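Long-range contacts in tylactone synthase starter module and modules 1 & 2 (Streptomyces fradiae, PDB 2Z5L), which probably reduces, as the first ketoreductase of the tylosin polyketide synthase, the keto group of a growing polyketide chain and so sets its stereochemistry: residues G451-D456 with V477-W482; V82-R87 with V116-A121; A172-P177 with N490-G495; T261-G266 with N337-T342. All blocks are in the same frame, centred on the assembly; numbering follows the deposited sequence.

Contact 1: residues G451-D456 with V477-W482; sequences GLRAMD and VVDVDW
With CG of D479 anti to its backbone N (chi1 179°) and the R453 chain folded over at chi3 (-62°), a carboxylate and a guanidinium are brought together between two loops. Their planes are 20° apart. NH2 of R453 meets OD1 of D479 at 2.7 Å, approaching from above the carboxylate plane, and this salt bridge is supplemented by a weak, bent bond from R453 NE to D479 OD2. An arginine suits the spot: its long chain can leave the backbone and still turn back to an acid on the partner loop, laying one guanidinium face over the backbone between V480 and D481. The backbones are tied more regularly. D481 N donates to G451 O at 2.7 Å and R453 N to D479 O at 2.8 Å, on either side of the single bridge between L452 and V480. A water continues the backbone pairing, giving to R453 O at 2.6 Å and accepting from D479 N. G451 ends helix 442-450 in a Schellman motif, whose positive phi glycine adopts without strain. L452 CD2 presses tightly against both methyls of V480, 3.3 Å from CG2. Separately, the M455 and D479 side chains slide past each other in opposite directions, CG to CB 3.7 Å. L452 and V480 both rest on F485 of helix 482-492, M455 reaches W430 of strand 426-430, and D456 and D481 sit at the N-caps of helices 457-470 and 482-492.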
loop_
_atom_site.group_PDB
_atom_site.type_symbol
_atom_site.label_atom_id
_atom_site.label_comp_id
_atom_site.label_asym_id
_atom_site.label_seq_id
_atom_site.Cartn_x
_atom_site.Cartn_y
_atom_site.Cartn_z
ATOM N N GLY A 451 -11.667 -15.500 3.126
ATOM C CA GLY A 451 -12.881 -14.951 3.711
ATOM C C GLY A 451 -13.443 -13.639 3.179
ATOM O O GLY A 451 -14.442 -13.143 3.710
ATOM N N LEU A 452 -12.826 -13.058 2.151
ATOM C CA LEU A 452 -13.352 -11.810 1.605
ATOM C C LEU A 452 -14.506 -12.107 0.668
ATOM O O LEU A 452 -14.483 -13.094 -0.066
ATOM C CB LEU A 452 -12.292 -11.033 0.827
ATOM C CG LEU A 452 -11.092 -10.430 1.550
ATOM C CD1 LEU A 452 -10.528 -9.309 0.681
ATOM C CD2 LEU A 452 -11.489 -9.891 2.888
ATOM N N ARG A 453 -15.516 -11.245 0.694
ATOM C CA ARG A 453 -16.682 -11.411 -0.162
ATOM C C ARG A 453 -16.758 -10.262 -1.160
ATOM O O ARG A 453 -16.405 -9.131 -0.839
ATOM C CB ARG A 453 -17.946 -11.448 0.697
ATOM C CG ARG A 453 -18.042 -12.682 1.574
ATOM C CD ARG A 453 -19.185 -12.596 2.596
ATOM N NE ARG A 453 -19.017 -11.492 3.539
ATOM C CZ ARG A 453 -19.497 -11.494 4.778
ATOM N NH1 ARG A 453 -20.170 -12.546 5.216
ATOM N NH2 ARG A 453 -19.316 -10.446 5.576
ATOM N N ALA A 454 -17.210 -10.558 -2.371
ATOM C CA ALA A 454 -17.331 -9.544 -3.415
ATOM C C ALA A 454 -18.399 -8.512 -3.051
ATOM O O ALA A 454 -19.582 -8.832 -2.985
ATOM C CB ALA A 454 -17.679 -10.207 -4.748
ATOM N N MET A 455 -17.983 -7.270 -2.822
ATOM C CA MET A 455 -18.913 -6.212 -2.471
ATOM C C MET A 455 -19.784 -5.839 -3.665
ATOM O O MET A 455 -19.317 -5.874 -4.799
ATOM C CB MET A 455 -18.145 -4.979 -2.014
ATOM C CG MET A 455 -17.296 -5.194 -0.789
ATOM S SD MET A 455 -16.507 -3.651 -0.345
ATOM C CE MET A 455 -14.982 -3.822 -1.212
ATOM N N ASP A 456 -21.044 -5.482 -3.420
ATOM C CA ASP A 456 -21.927 -5.104 -4.517
ATOM C C ASP A 456 -21.443 -3.784 -5.098
ATOM O O ASP A 456 -21.260 -2.802 -4.379
ATOM C CB ASP A 456 -23.385 -4.985 -4.036
ATOM C CG ASP A 456 -24.288 -4.275 -5.053
ATOM O OD1 ASP A 456 -24.556 -3.068 -4.867
ATOM O OD2 ASP A 456 -24.717 -4.913 -6.046
ATOM N N VAL A 477 -12.534 -0.190 3.000
ATOM C CA VAL A 477 -13.918 -0.594 2.834
ATOM C C VAL A 477 -13.881 -2.005 2.291
ATOM O O VAL A 477 -13.641 -2.207 1.102
ATOM C CB VAL A 477 -14.658 0.315 1.829
ATOM C CG1 VAL A 477 -16.083 -0.174 1.648
ATOM C CG2 VAL A 477 -14.650 1.756 2.321
ATOM N N VAL A 478 -14.098 -2.986 3.157
ATOM C CA VAL A 478 -14.076 -4.378 2.717
ATOM C C VAL A 478 -15.136 -5.225 3.398
ATOM O O VAL A 478 -15.472 -5.007 4.558
ATOM C CB VAL A 478 -12.718 -5.059 3.016
ATOM C CG1 VAL A 478 -12.673 -6.419 2.341
ATOM C CG2 VAL A 478 -11.567 -4.189 2.563
ATOM N N ASP A 479 -15.644 -6.208 2.671
ATOM C CA ASP A 479 -16.637 -7.118 3.217
ATOM C C ASP A 479 -15.918 -8.439 3.488
ATOM O O ASP A 479 -15.498 -9.135 2.552
ATOM C CB ASP A 479 -17.784 -7.321 2.224
ATOM C CG ASP A 479 -18.835 -8.286 2.743
ATOM O OD1 ASP A 479 -19.126 -8.249 3.957
ATOM O OD2 ASP A 479 -19.376 -9.073 1.943
ATOM N N VAL A 480 -15.786 -8.776 4.774
ATOM C CA VAL A 480 -15.075 -9.988 5.202
ATOM C C VAL A 480 -15.765 -10.897 6.215
ATOM O O VAL A 480 -16.318 -10.431 7.205
ATOM C CB VAL A 480 -13.730 -9.652 5.862
ATOM C CG1 VAL A 480 -12.798 -10.845 5.755
ATOM C CG2 VAL A 480 -13.146 -8.408 5.262
ATOM N N ASP A 481 -15.679 -12.201 5.970
ATOM C CA ASP A 481 -16.235 -13.209 6.867
ATOM C C ASP A 481 -15.160 -13.520 7.920
ATOM O O ASP A 481 -14.453 -14.526 7.826
ATOM C CB ASP A 481 -16.580 -14.483 6.089
ATOM C CG ASP A 481 -17.115 -15.590 6.981
ATOM O OD1 ASP A 481 -17.337 -16.717 6.462
ATOM O OD2 ASP A 481 -17.317 -15.338 8.192
ATOM N N TRP A 482 -15.039 -12.639 8.909
ATOM C CA TRP A 482 -14.063 -12.791 9.981
ATOM C C TRP A 482 -14.017 -14.189 10.588
ATOM O O TRP A 482 -12.972 -14.624 11.074
ATOM C CB TRP A 482 -14.345 -11.778 11.085
ATOM C CG TRP A 482 -14.005 -10.366 10.715
ATOM C CD1 TRP A 482 -14.836 -9.281 10.766
ATOM C CD2 TRP A 482 -12.727 -9.873 10.297
ATOM N NE1 TRP A 482 -14.151 -8.142 10.410
ATOM C CE2 TRP A 482 -12.855 -8.478 10.119
ATOM C CE3 TRP A 482 -11.484 -10.475 10.061
ATOM C CZ2 TRP A 482 -11.789 -7.675 9.715
ATOM C CZ3 TRP A 482 -10.424 -9.680 9.661
ATOM C CH2 TRP A 482 -10.584 -8.289 9.492
HETATM O O HOH W 1 -14.433 -7.740 0.054
#

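Contact 2: residues V82-R87 with V116-A121; sequences VPIGAR and VPSTDA
A type II beta turn from P83 to A86 meets the capped start of helix 119-135 here, with I84 of the turn lying against V116 and D120. Both elements belong to the Rossmann-like N-terminal half of the chain, consistent with the structural subdomain of polyketide synthase ketoreductases: the turn links strand 80-81 to helix 88-99, and the other segment leads into its helix shortly after strand 107-111. I84 carries the contact with two separate branches. Its first torsion (chi1 -58°) sets CG2 anti to the backbone N and CG1 beside it, which sends the methyl and the ethyl arm to different partners. At the end of the ethyl arm, CD1 meets V116 tip to tip and fits tightly between its two methyls, 3.3 Å from CG1. The CG2 methyl lies 3.4 Å from D120 CB, the two side chains crossing at about a right angle, and 3.7 Å from A121 N in the first turn of the helix. A beta-branched residue is well chosen, because one compact side chain serves both neighbours. G85 follows with a positive phi, which glycine accepts readily at this position of a type II turn; its CA is 4.2 Å from D120 OD2. S118 is the N-cap, its OG accepting from A121 N at 3.0 Å. Between the two segments the attraction is van der Waals; the polar tie from turn to helix runs from G85 N to T124 OG1, one turn further along, while the D120 carboxylate is paired with R123.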
loop_
_atom_site.group_PDB
_atom_site.type_symbol
_atom_site.label_atom_id
_atom_site.label_comp_id
_atom_site.label_asym_id
_atom_site.label_seq_id
_atom_site.Cartn_x
_atom_site.Cartn_y
_atom_site.Cartn_z
ATOM N N VAL A 82 25.399 -3.192 0.744
ATOM C CA VAL A 82 24.700 -3.472 -0.502
ATOM C C VAL A 82 24.210 -2.172 -1.103
ATOM O O VAL A 82 23.342 -1.503 -0.553
ATOM C CB VAL A 82 23.477 -4.390 -0.315
ATOM C CG1 VAL A 82 22.693 -4.475 -1.627
ATOM C CG2 VAL A 82 23.930 -5.773 0.098
ATOM N N PRO A 83 24.756 -1.807 -2.259
ATOM C CA PRO A 83 24.363 -0.569 -2.927
ATOM C C PRO A 83 22.926 -0.576 -3.456
ATOM O O PRO A 83 22.395 -1.615 -3.876
ATOM C CB PRO A 83 25.399 -0.440 -4.036
ATOM C CG PRO A 83 25.660 -1.878 -4.407
ATOM C CD PRO A 83 25.722 -2.574 -3.065
ATOM N N ILE A 84 22.298 0.594 -3.399
ATOM C CA ILE A 84 20.945 0.772 -3.907
ATOM C C ILE A 84 21.084 0.505 -5.407
ATOM O O ILE A 84 22.128 0.790 -5.991
ATOM C CB ILE A 84 20.480 2.204 -3.617
ATOM C CG1 ILE A 84 20.545 2.429 -2.108
ATOM C CG2 ILE A 84 19.065 2.432 -4.122
ATOM C CD1 ILE A 84 20.407 3.873 -1.694
ATOM N N GLY A 85 20.066 -0.073 -6.030
ATOM C CA GLY A 85 20.190 -0.375 -7.442
ATOM C C GLY A 85 20.649 -1.815 -7.649
ATOM O O GLY A 85 20.418 -2.394 -8.714
ATOM N N ALA A 86 21.292 -2.410 -6.641
ATOM C CA ALA A 86 21.758 -3.799 -6.762
ATOM C C ALA A 86 20.598 -4.769 -7.014
ATOM O O ALA A 86 19.542 -4.659 -6.385
ATOM C CB ALA A 86 22.534 -4.220 -5.500
ATOM N N ARG A 87 20.792 -5.696 -7.958
ATOM C CA ARG A 87 19.772 -6.701 -8.311
ATOM C C ARG A 87 19.935 -7.976 -7.479
ATOM O O ARG A 87 21.001 -8.205 -6.909
ATOM C CB ARG A 87 19.846 -7.016 -9.813
ATOM C CG ARG A 87 18.968 -6.092 -10.650
ATOM C CD ARG A 87 19.634 -5.629 -11.945
ATOM N NE ARG A 87 18.718 -4.774 -12.702
ATOM C CZ ARG A 87 17.666 -5.218 -13.385
ATOM N NH1 ARG A 87 17.399 -6.520 -13.419
ATOM N NH2 ARG A 87 16.871 -4.361 -14.018
ATOM N N VAL A 116 16.833 4.866 2.907
ATOM C CA VAL A 116 17.084 5.714 1.743
ATOM C C VAL A 116 15.746 6.010 1.073
ATOM O O VAL A 116 15.090 5.105 0.570
ATOM C CB VAL A 116 18.008 5.032 0.719
ATOM C CG1 VAL A 116 18.143 5.912 -0.520
ATOM C CG2 VAL A 116 19.372 4.777 1.337
ATOM N N PRO A 117 15.322 7.288 1.077
ATOM C CA PRO A 117 14.055 7.725 0.473
ATOM C C PRO A 117 14.044 7.626 -1.048
ATOM O O PRO A 117 14.192 8.629 -1.739
ATOM C CB PRO A 117 13.932 9.180 0.928
ATOM C CG PRO A 117 14.738 9.227 2.181
ATOM C CD PRO A 117 15.938 8.393 1.833
ATOM N N SER A 118 13.867 6.428 -1.579
ATOM C CA SER A 118 13.832 6.277 -3.022
ATOM C C SER A 118 13.180 4.958 -3.367
ATOM O O SER A 118 13.232 4.006 -2.587
ATOM C CB SER A 118 15.247 6.300 -3.598
ATOM O OG SER A 118 15.886 5.049 -3.394
ATOM N N THR A 119 12.573 4.907 -4.544
ATOM C CA THR A 119 11.924 3.694 -4.996
ATOM C C THR A 119 12.990 2.647 -5.270
ATOM O O THR A 119 12.752 1.450 -5.135
ATOM C CB THR A 119 11.115 3.937 -6.265
ATOM O OG1 THR A 119 10.139 4.955 -6.018
ATOM C CG2 THR A 119 10.402 2.662 -6.672
ATOM N N ASP A 120 14.174 3.105 -5.656
ATOM C CA ASP A 120 15.278 2.198 -5.924
ATOM C C ASP A 120 15.558 1.397 -4.666
ATOM O O ASP A 120 15.925 0.224 -4.727
ATOM C CB ASP A 120 16.526 2.984 -6.318
ATOM C CG ASP A 120 16.710 3.065 -7.808
ATOM O OD1 ASP A 120 15.684 3.170 -8.521
ATOM O OD2 ASP A 120 17.883 3.035 -8.263
ATOM N N ALA A 121 15.392 2.051 -3.523
ATOM C CA ALA A 121 15.618 1.412 -2.236
ATOM C C ALA A 121 14.618 0.280 -2.065
ATOM O O ALA A 121 14.969 -0.785 -1.574
ATOM C CB ALA A 121 15.466 2.435 -1.108
#

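Contact 3: residues A172-P177 with N490-G495; sequences AALELP and NAIRPG
R493 and I492 straddle the end of helix 160-175, the arginine passing A173 and P177 while the isoleucine meets L174 and the proline ring. This is a meeting of two helix C-termini, since R493 is also the first residue beyond helix 482-492; it joins the N-terminal Rossmann-like half of the chain to the C-terminal helix 482-492. CG of R493 stands anti to the backbone N, and a bend at chi2 (84°) then turns the remaining chain along the helix end. Its methylenes run past the A173 carbonyl, with CD 3.6 Å from A173 O, and the CB of A173 lies over one face of the guanidinium, 3.7 Å from NE. The small alanine lets this flat group come close to the helix. At the edge of the guanidinium, near its plane, P177 O is 2.9 Å from NH1. The same NH1 is bonded to W180 O, and P177 O accepts from R141 NH1. The salt bridge from R493 NH2 to D231 probably offsets the charge, while the aliphatic part of the chain packs on A173. I492 points its CG2 methyl at the helix end, 4.3 Å from L174 CD2. Proline and isoleucine cross obliquely, P177 CG approaching I492 CG2 to 4.1 Å; the rigid ring presents a fixed apolar surface where the chain has just left the helix. Two backbone oxygens take part from opposite segments: P177 CG is 3.4 Å from I492 O, and I492 CG2 comes within 3.2 Å of L174 O.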
loop_
_atom_site.group_PDB
_atom_site.type_symbol
_atom_site.label_atom_id
_atom_site.label_comp_id
_atom_site.label_asym_id
_atom_site.label_seq_id
_atom_site.Cartn_x
_atom_site.Cartn_y
_atom_site.Cartn_z
ATOM N N ALA A 172 5.300 -10.122 2.213
ATOM C CA ALA A 172 6.402 -11.044 2.512
ATOM C C ALA A 172 6.079 -11.945 3.707
ATOM O O ALA A 172 6.402 -13.130 3.696
ATOM C CB ALA A 172 7.679 -10.257 2.792
ATOM N N ALA A 173 5.434 -11.379 4.724
ATOM C CA ALA A 173 5.066 -12.133 5.914
ATOM C C ALA A 173 4.205 -13.348 5.576
ATOM O O ALA A 173 4.392 -14.435 6.131
ATOM C CB ALA A 173 4.322 -11.228 6.897
ATOM N N LEU A 174 3.275 -13.153 4.646
ATOM C CA LEU A 174 2.347 -14.197 4.220
ATOM C C LEU A 174 2.924 -15.182 3.217
ATOM O O LEU A 174 2.546 -16.361 3.186
ATOM C CB LEU A 174 1.092 -13.549 3.625
ATOM C CG LEU A 174 0.289 -12.622 4.543
ATOM C CD1 LEU A 174 -0.512 -11.643 3.704
ATOM C CD2 LEU A 174 -0.612 -13.440 5.449
ATOM N N GLU A 175 3.836 -14.696 2.386
ATOM C CA GLU A 175 4.471 -15.531 1.371
ATOM C C GLU A 175 5.650 -16.348 1.878
ATOM O O GLU A 175 5.870 -17.487 1.442
ATOM C CB GLU A 175 4.945 -14.664 0.213
ATOM C CG GLU A 175 3.935 -14.518 -0.882
ATOM C CD GLU A 175 4.542 -13.869 -2.096
ATOM O OE1 GLU A 175 5.617 -14.333 -2.528
ATOM O OE2 GLU A 175 3.951 -12.898 -2.608
ATOM N N LEU A 176 6.400 -15.743 2.795
ATOM C CA LEU A 176 7.582 -16.350 3.386
ATOM C C LEU A 176 7.552 -16.197 4.908
ATOM O O LEU A 176 8.395 -15.523 5.483
ATOM C CB LEU A 176 8.833 -15.666 2.831
ATOM C CG LEU A 176 8.843 -15.485 1.311
ATOM C CD1 LEU A 176 10.135 -14.785 0.870
ATOM C CD2 LEU A 176 8.717 -16.857 0.648
ATOM N N PRO A 177 6.588 -16.838 5.578
ATOM C CA PRO A 177 6.438 -16.771 7.042
ATOM C C PRO A 177 7.673 -17.159 7.853
ATOM O O PRO A 177 7.935 -16.575 8.898
ATOM C CB PRO A 177 5.284 -17.736 7.323
ATOM C CG PRO A 177 4.534 -17.779 6.063
ATOM C CD PRO A 177 5.600 -17.758 4.995
ATOM N N ASN A 490 -4.259 -16.512 10.198
ATOM C CA ASN A 490 -3.388 -16.839 11.314
ATOM C C ASN A 490 -2.658 -18.162 11.093
ATOM O O ASN A 490 -1.564 -18.368 11.618
ATOM C CB ASN A 490 -4.188 -16.880 12.613
ATOM C CG ASN A 490 -3.299 -16.945 13.839
ATOM O OD1 ASN A 490 -3.123 -15.949 14.546
ATOM N ND2 ASN A 490 -2.743 -18.129 14.107
ATOM N N ALA A 491 -3.259 -19.046 10.302
ATOM C CA ALA A 491 -2.655 -20.340 9.999
ATOM C C ALA A 491 -1.399 -20.152 9.145
ATOM O O ALA A 491 -0.436 -20.920 9.250
ATOM C CB ALA A 491 -3.654 -21.223 9.265
ATOM N N ILE A 492 -1.423 -19.134 8.289
ATOM C CA ILE A 492 -0.292 -18.825 7.417
ATOM C C ILE A 492 0.751 -18.065 8.222
ATOM O O ILE A 492 1.923 -18.416 8.224
ATOM C CB ILE A 492 -0.715 -17.918 6.227
ATOM C CG1 ILE A 492 -1.815 -18.599 5.410
ATOM C CG2 ILE A 492 0.486 -17.618 5.333
ATOM C CD1 ILE A 492 -2.459 -17.685 4.372
ATOM N N ARG A 493 0.303 -17.028 8.919
ATOM C CA ARG A 493 1.191 -16.185 9.711
ATOM C C ARG A 493 0.456 -15.627 10.939
ATOM O O ARG A 493 -0.544 -14.919 10.805
ATOM C CB ARG A 493 1.696 -15.042 8.813
ATOM C CG ARG A 493 2.486 -13.929 9.500
ATOM C CD ARG A 493 3.961 -14.266 9.660
ATOM N NE ARG A 493 4.730 -13.078 10.026
ATOM C CZ ARG A 493 6.057 -13.017 10.034
ATOM N NH1 ARG A 493 6.775 -14.078 9.696
ATOM N NH2 ARG A 493 6.659 -11.886 10.368
ATOM N N PRO A 494 0.929 -15.964 12.151
ATOM C CA PRO A 494 0.300 -15.476 13.382
ATOM C C PRO A 494 0.681 -14.017 13.614
ATOM O O PRO A 494 1.780 -13.596 13.240
ATOM C CB PRO A 494 0.873 -16.406 14.451
ATOM C CG PRO A 494 2.243 -16.664 13.938
ATOM C CD PRO A 494 1.994 -16.928 12.465
ATOM N N GLY A 495 -0.218 -13.245 14.222
ATOM C CA GLY A 495 0.075 -11.841 14.458
ATOM C C GLY A 495 -0.966 -11.092 15.263
ATOM O O GLY A 495 -2.045 -11.612 15.555
#

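Contact 4: residues T261-G266 with N337-T342; sequences TVLITG and NAVFHT
Backbone N-H and C=O groups of T261-G266 and N337-T342 answer one another in a regular parallel ladder. L263 N donates to A338 O at 2.8 Å, L263 O receives F340 N at 2.7 Å, and T265 N donates to F340 O at 2.8 Å, each donor nearly along the C=O axis. Where the ladder begins, N337 extends it with its side chain: OD1 accepts from T261 N at 3.0 Å while its own backbone N gives to T261 O at 2.9 Å. Asparagine can do both and still use ND2, which bonds to G382 O. These two strands, 13° apart, are neighbours in the parallel sheet of the Rossmann fold of the short-chain dehydrogenase/reductase family. G266 follows the first strand and leads into G267, G269 and G272, whose spacing matches the GxGxxG turn that in relatives binds the nucleotide cofactor. In the first strand, V262 and I264 face helix 270-281 together with F340; V262 CG1 touches the ring edge of F340, 3.5 Å from CD2. On the other face T265 and H341 pair. T265 OG1, set between its backbone N and carbonyl carbon by chi1 of 72°, is hydrogen-bonded to H341 ND1 at 2.6 Å, and either atom could be the donor; the imidazole NE2 is bonded to K366 O, so both ring nitrogens are engaged and the ring's rotation is fixed. T342 OG1 donates to T265 O at 2.9 Å, while T342 N gives that oxygen a weak bond.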
loop_
_atom_site.group_PDB
_atom_site.type_symbol
_atom_site.label_atom_id
_atom_site.label_comp_id
_atom_site.label_asym_id
_atom_site.label_seq_id
_atom_site.Cartn_x
_atom_site.Cartn_y
_atom_site.Cartn_z
ATOM N N THR A 261 -16.852 19.744 -13.458
ATOM C CA THR A 261 -16.134 18.756 -14.262
ATOM C C THR A 261 -15.534 17.656 -13.382
ATOM O O THR A 261 -14.888 17.937 -12.377
ATOM C CB THR A 261 -15.007 19.431 -15.104
ATOM O OG1 THR A 261 -15.568 20.516 -15.855
ATOM C CG2 THR A 261 -14.379 18.435 -16.084
ATOM N N VAL A 262 -15.776 16.401 -13.752
ATOM C CA VAL A 262 -15.240 15.278 -12.997
ATOM C C VAL A 262 -14.287 14.488 -13.892
ATOM O O VAL A 262 -14.648 14.048 -14.987
ATOM C CB VAL A 262 -16.368 14.349 -12.477
ATOM C CG1 VAL A 262 -15.777 13.210 -11.672
ATOM C CG2 VAL A 262 -17.349 15.138 -11.621
ATOM N N LEU A 263 -13.048 14.362 -13.436
ATOM C CA LEU A 263 -12.020 13.630 -14.166
ATOM C C LEU A 263 -11.946 12.221 -13.596
ATOM O O LEU A 263 -11.784 12.051 -12.382
ATOM C CB LEU A 263 -10.660 14.301 -13.991
ATOM C CG LEU A 263 -9.459 13.580 -14.597
ATOM C CD1 LEU A 263 -9.666 13.381 -16.111
ATOM C CD2 LEU A 263 -8.189 14.416 -14.356
ATOM N N ILE A 264 -12.049 11.224 -14.467
ATOM C CA ILE A 264 -11.989 9.824 -14.041
ATOM C C ILE A 264 -10.964 9.031 -14.844
ATOM O O ILE A 264 -11.159 8.797 -16.043
ATOM C CB ILE A 264 -13.354 9.116 -14.223
ATOM C CG1 ILE A 264 -14.386 9.690 -13.261
ATOM C CG2 ILE A 264 -13.189 7.608 -14.012
ATOM C CD1 ILE A 264 -15.820 9.320 -13.630
ATOM N N THR A 265 -9.877 8.604 -14.199
ATOM C CA THR A 265 -8.903 7.809 -14.944
ATOM C C THR A 265 -9.378 6.350 -14.928
ATOM O O THR A 265 -10.197 5.966 -14.083
ATOM C CB THR A 265 -7.461 7.945 -14.393
ATOM O OG1 THR A 265 -7.333 7.269 -13.141
ATOM C CG2 THR A 265 -7.105 9.433 -14.192
ATOM N N GLY A 266 -8.907 5.556 -15.885
ATOM C CA GLY A 266 -9.348 4.180 -15.970
ATOM C C GLY A 266 -10.858 4.166 -16.123
ATOM O O GLY A 266 -11.557 3.311 -15.582
ATOM N N ASN A 337 -13.120 19.686 -10.851
ATOM C CA ASN A 337 -13.569 20.018 -9.507
ATOM C C ASN A 337 -13.416 18.769 -8.653
ATOM O O ASN A 337 -13.406 18.826 -7.419
ATOM C CB ASN A 337 -15.033 20.448 -9.525
ATOM C CG ASN A 337 -15.252 21.674 -10.367
ATOM O OD1 ASN A 337 -16.006 21.649 -11.334
ATOM N ND2 ASN A 337 -14.581 22.765 -10.007
ATOM N N ALA A 338 -13.317 17.631 -9.330
ATOM C CA ALA A 338 -13.140 16.344 -8.670
ATOM C C ALA A 338 -12.368 15.391 -9.589
ATOM O O ALA A 338 -12.615 15.343 -10.799
ATOM C CB ALA A 338 -14.500 15.754 -8.311
ATOM N N VAL A 339 -11.431 14.648 -9.002
ATOM C CA VAL A 339 -10.618 13.673 -9.733
ATOM C C VAL A 339 -10.797 12.294 -9.110
ATOM O O VAL A 339 -10.753 12.154 -7.890
ATOM C CB VAL A 339 -9.109 14.036 -9.690
ATOM C CG1 VAL A 339 -8.286 12.969 -10.400
ATOM C CG2 VAL A 339 -8.880 15.378 -10.347
ATOM N N PHE A 340 -11.018 11.279 -9.943
ATOM C CA PHE A 340 -11.176 9.900 -9.463
ATOM C C PHE A 340 -10.158 9.030 -10.212
ATOM O O PHE A 340 -10.249 8.847 -11.426
ATOM C CB PHE A 340 -12.596 9.401 -9.722
ATOM C CG PHE A 340 -13.641 10.058 -8.849
ATOM C CD1 PHE A 340 -13.999 9.517 -7.625
ATOM C CD2 PHE A 340 -14.275 11.218 -9.262
ATOM C CE1 PHE A 340 -14.989 10.115 -6.832
ATOM C CE2 PHE A 340 -15.262 11.822 -8.479
ATOM C CZ PHE A 340 -15.616 11.273 -7.266
ATOM N N HIS A 341 -9.186 8.496 -9.484
ATOM C CA HIS A 341 -8.141 7.672 -10.080
ATOM C C HIS A 341 -8.430 6.184 -9.926
ATOM O O HIS A 341 -8.161 5.613 -8.874
ATOM C CB HIS A 341 -6.798 8.003 -9.425
ATOM C CG HIS A 341 -5.617 7.379 -10.101
ATOM N ND1 HIS A 341 -5.395 7.485 -11.456
ATOM C CD2 HIS A 341 -4.591 6.647 -9.604
ATOM C CE1 HIS A 341 -4.281 6.841 -11.768
ATOM N NE2 HIS A 341 -3.776 6.323 -10.663
ATOM N N THR A 342 -8.979 5.555 -10.965
ATOM C CA THR A 342 -9.265 4.125 -10.879
ATOM C C THR A 342 -8.276 3.330 -11.737
ATOM O O THR A 342 -8.289 2.102 -11.714
ATOM C CB THR A 342 -10.734 3.773 -11.293
ATOM O OG1 THR A 342 -10.797 3.543 -12.695
ATOM C CG2 THR A 342 -11.711 4.919 -10.994
#

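Overall arrangement
Contacts 1 and 4 are buried, whereas contacts 2 and 3 lie nearer the surface, and the bonding follows suit. In the core, backbone hydrogen bonds dominate: contact 4 is a parallel ladder between strands, contact 1 a single bridge between loops strengthened by an ion pair. At the surface, contact 2 is apolar, while contact 3 adds an arginine and carbon-to-carbonyl packing. Contacts 1 and 3 both involve helix 482-492, one at its start and the other at its end, with centres about 20 Å apart. Contacts 2 and 3 tie the N-terminal half together and to helix 482-492; contact 4 belongs to the KR domain, its centre about 33 Å from that of contact 2.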